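Long-range contact in NDP-rhamnosyltransferase (Saccharopolyspora spinosa, PDB 3UYL), which is a glycosyltransferase-type protein of the GT-B fold, built from two domains each with a parallel beta sheet, and binds thymidine-5'-diphosphate in this model: residues A[221-226]-A[253-258]. Sequence-based numbering, arbitrary orientation.
Sequences VCICMG and AVIAVP. With TYD (thymidine-5'-diphosphate), chain C.
Val254 O is gripped by Ile223 N at 2.9 Å, and the CA-H of Cys222 adds a weaker contact from the same strand. On either side of this bond the strand of 221-224 accepts in turn: Val254 N reaches Val221 O at 2.7 Å, tilted 21° from its carbonyl plane, while Ala256 N meets Ile223 O at 2.8 Å almost in line with the carbonyl (175°). These three bonds set a parallel pairing of Val221 with Ala253 through Ile223 with Ile255. Above one face, Ile223 and Ile255 lie side by side; with CG1 of Ile223 anti to its carbonyl carbon (chi1 -63°), its CD1 comes 4.1 Å from Ile255 CG1, and both beta-branched chains press on Val242 of helix 236-247. That helix belongs to the right-handed beta-alpha-beta crossover linking the strands in the Rossmann-like sheet of a GT-B C-terminal domain. On the opposite face, near the nucleotide, the side chains are small: Cys224 CB touches Ala256 CB at 3.9 Å, and the methyl of Ala256 is short enough for the thymine of thymidine-5'-diphosphate to lie against it, with O4 3.4 Å from Ala256 CB. Farther back, apolar Val254 suits this buried face, packing on Phe283 and on Ala275 of strand 272-276. Where the strands part, a water accepts from Met225 N and donates to Ala256 O. Beyond it Gly226 takes the N-cap of helix 227-233 in a loop facing the diphosphate, and Pro258 CD packs 3.7 Å from the thymine methyl C5M.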
loop_
_atom_site.group_PDB
_atom_site.type_symbol
_atom_site.label_atom_id
_atom_site.label_comp_id
_atom_site.label_asym_id
_atom_site.label_seq_id
_atom_site.Cartn_x
_atom_site.Cartn_y
_atom_site.Cartn_z
ATOM N N VAL A 221 -12.434 24.322 10.113
ATOM C CA VAL A 221 -11.765 24.704 8.825
ATOM C C VAL A 221 -10.361 24.042 8.853
ATOM O O VAL A 221 -9.547 24.198 9.804
ATOM C CB VAL A 221 -11.700 26.211 8.657
ATOM C CG1 VAL A 221 -10.977 26.646 7.372
ATOM C CG2 VAL A 221 -13.114 26.807 8.616
ATOM N N CYS A 222 -10.146 23.183 7.860
ATOM C CA CYS A 222 -8.850 22.608 7.631
ATOM C C CYS A 222 -7.967 23.494 6.705
ATOM O O CYS A 222 -8.375 23.879 5.593
ATOM C CB CYS A 222 -9.015 21.189 7.025
ATOM S SG CYS A 222 -7.420 20.364 6.710
ATOM N N ILE A 223 -6.718 23.694 7.137
ATOM C CA ILE A 223 -5.685 24.339 6.346
ATOM C C ILE A 223 -4.690 23.257 6.024
ATOM O O ILE A 223 -4.168 22.651 6.906
ATOM C CB ILE A 223 -4.965 25.485 7.158
ATOM C CG1 ILE A 223 -5.973 26.586 7.517
ATOM C CG2 ILE A 223 -3.861 26.071 6.318
ATOM C CD1 ILE A 223 -5.401 27.574 8.560
ATOM N N CYS A 224 -4.455 22.995 4.753
ATOM C CA CYS A 224 -3.419 22.059 4.335
ATOM C C CYS A 224 -2.799 22.623 3.052
ATOM O O CYS A 224 -3.450 22.742 2.033
ATOM C CB CYS A 224 -4.038 20.666 4.048
ATOM S SG CYS A 224 -2.760 19.476 3.552
ATOM N N MET A 225 -1.567 23.059 3.151
ATOM C CA MET A 225 -0.769 23.350 2.003
ATOM C C MET A 225 0.222 22.202 2.017
ATOM O O MET A 225 0.713 21.811 3.104
ATOM C CB MET A 225 -0.074 24.682 2.180
ATOM C CG MET A 225 -0.778 25.759 1.368
ATOM S SD MET A 225 -1.573 26.652 2.632
ATOM C CE MET A 225 -3.019 27.388 1.888
ATOM N N GLY A 226 0.554 21.651 0.872
ATOM C CA GLY A 226 1.539 20.548 0.950
ATOM C C GLY A 226 3.027 20.927 1.104
ATOM O O GLY A 226 3.413 22.121 0.992
ATOM N N ALA A 253 -9.522 25.975 13.648
ATOM C CA ALA A 253 -8.611 25.663 12.509
ATOM C C ALA A 253 -7.824 24.381 12.728
ATOM O O ALA A 253 -7.104 24.287 13.761
ATOM C CB ALA A 253 -7.658 26.826 12.302
ATOM N N VAL A 254 -7.958 23.388 11.832
ATOM C CA VAL A 254 -7.177 22.181 11.913
ATOM C C VAL A 254 -6.038 22.346 10.881
ATOM O O VAL A 254 -6.279 22.397 9.706
ATOM C CB VAL A 254 -8.030 20.919 11.639
ATOM C CG1 VAL A 254 -7.187 19.661 11.742
ATOM C CG2 VAL A 254 -9.154 20.836 12.664
ATOM N N ILE A 255 -4.800 22.515 11.328
ATOM C CA ILE A 255 -3.701 22.833 10.386
ATOM C C ILE A 255 -2.930 21.560 10.099
ATOM O O ILE A 255 -2.276 21.025 10.983
ATOM C CB ILE A 255 -2.786 23.967 10.962
ATOM C CG1 ILE A 255 -3.653 25.187 11.386
ATOM C CG2 ILE A 255 -1.719 24.403 9.981
ATOM C CD1 ILE A 255 -3.007 25.995 12.512
ATOM N N ALA A 256 -3.024 21.048 8.855
ATOM C CA ALA A 256 -2.304 19.810 8.451
ATOM C C ALA A 256 -0.974 20.255 7.847
ATOM O O ALA A 256 -0.958 20.969 6.847
ATOM C CB ALA A 256 -3.149 18.980 7.462
ATOM N N VAL A 257 0.129 19.907 8.495
ATOM C CA VAL A 257 1.483 20.384 8.127
ATOM C C VAL A 257 2.385 19.207 8.169
ATOM O O VAL A 257 2.186 18.332 9.019
ATOM C CB VAL A 257 2.087 21.425 9.114
ATOM C CG1 VAL A 257 1.605 22.814 8.757
ATOM C CG2 VAL A 257 1.851 21.003 10.581
ATOM N N PRO A 258 3.328 19.113 7.218
ATOM C CA PRO A 258 4.316 18.062 7.494
ATOM C C PRO A 258 5.376 18.524 8.564
ATOM O O PRO A 258 5.599 19.755 8.755
ATOM C CB PRO A 258 4.987 17.850 6.143
ATOM C CG PRO A 258 4.876 19.186 5.464
ATOM C CD PRO A 258 3.708 19.948 6.063
HETATM P PA TYD C . -1.226 17.970 -2.646
HETATM O O1A TYD C . -1.596 17.430 -3.998
HETATM O O2A TYD C . -2.290 18.699 -1.816
HETATM O O3A TYD C . 0.017 19.001 -2.961
HETATM P PB TYD C . 1.252 19.424 -1.983
HETATM O O1B TYD C . 1.941 18.159 -1.483
HETATM O O2B TYD C . 2.299 20.281 -2.666
HETATM O O3B TYD C . 0.331 20.242 -1.072
HETATM O "O5'" TYD C . -0.597 16.670 -1.848
HETATM C "C5'" TYD C . -0.368 16.516 -0.413
HETATM C "C4'" TYD C . -0.816 15.109 0.029
HETATM O "O4'" TYD C . -0.456 14.942 1.408
HETATM C "C3'" TYD C . -2.350 14.949 -0.049
HETATM O "O3'" TYD C . -2.789 13.619 -0.286
HETATM C "C2'" TYD C . -2.815 15.180 1.360
HETATM C "C1'" TYD C . -1.626 14.679 2.166
HETATM N N1 TYD C . -1.393 15.231 3.488
HETATM C C2 TYD C . -2.158 14.740 4.578
HETATM O O2 TYD C . -3.049 13.903 4.380
HETATM N N3 TYD C . -1.957 15.192 5.819
HETATM C C4 TYD C . -0.987 16.110 6.024
HETATM O O4 TYD C . -0.797 16.522 7.158
HETATM C C5 TYD C . -0.153 16.639 4.903
HETATM C C5M TYD C . 0.927 17.654 5.146
HETATM C C6 TYD C . -0.408 16.154 3.647
HETATM O O HOH W 1 -0.139 22.872 5.361
#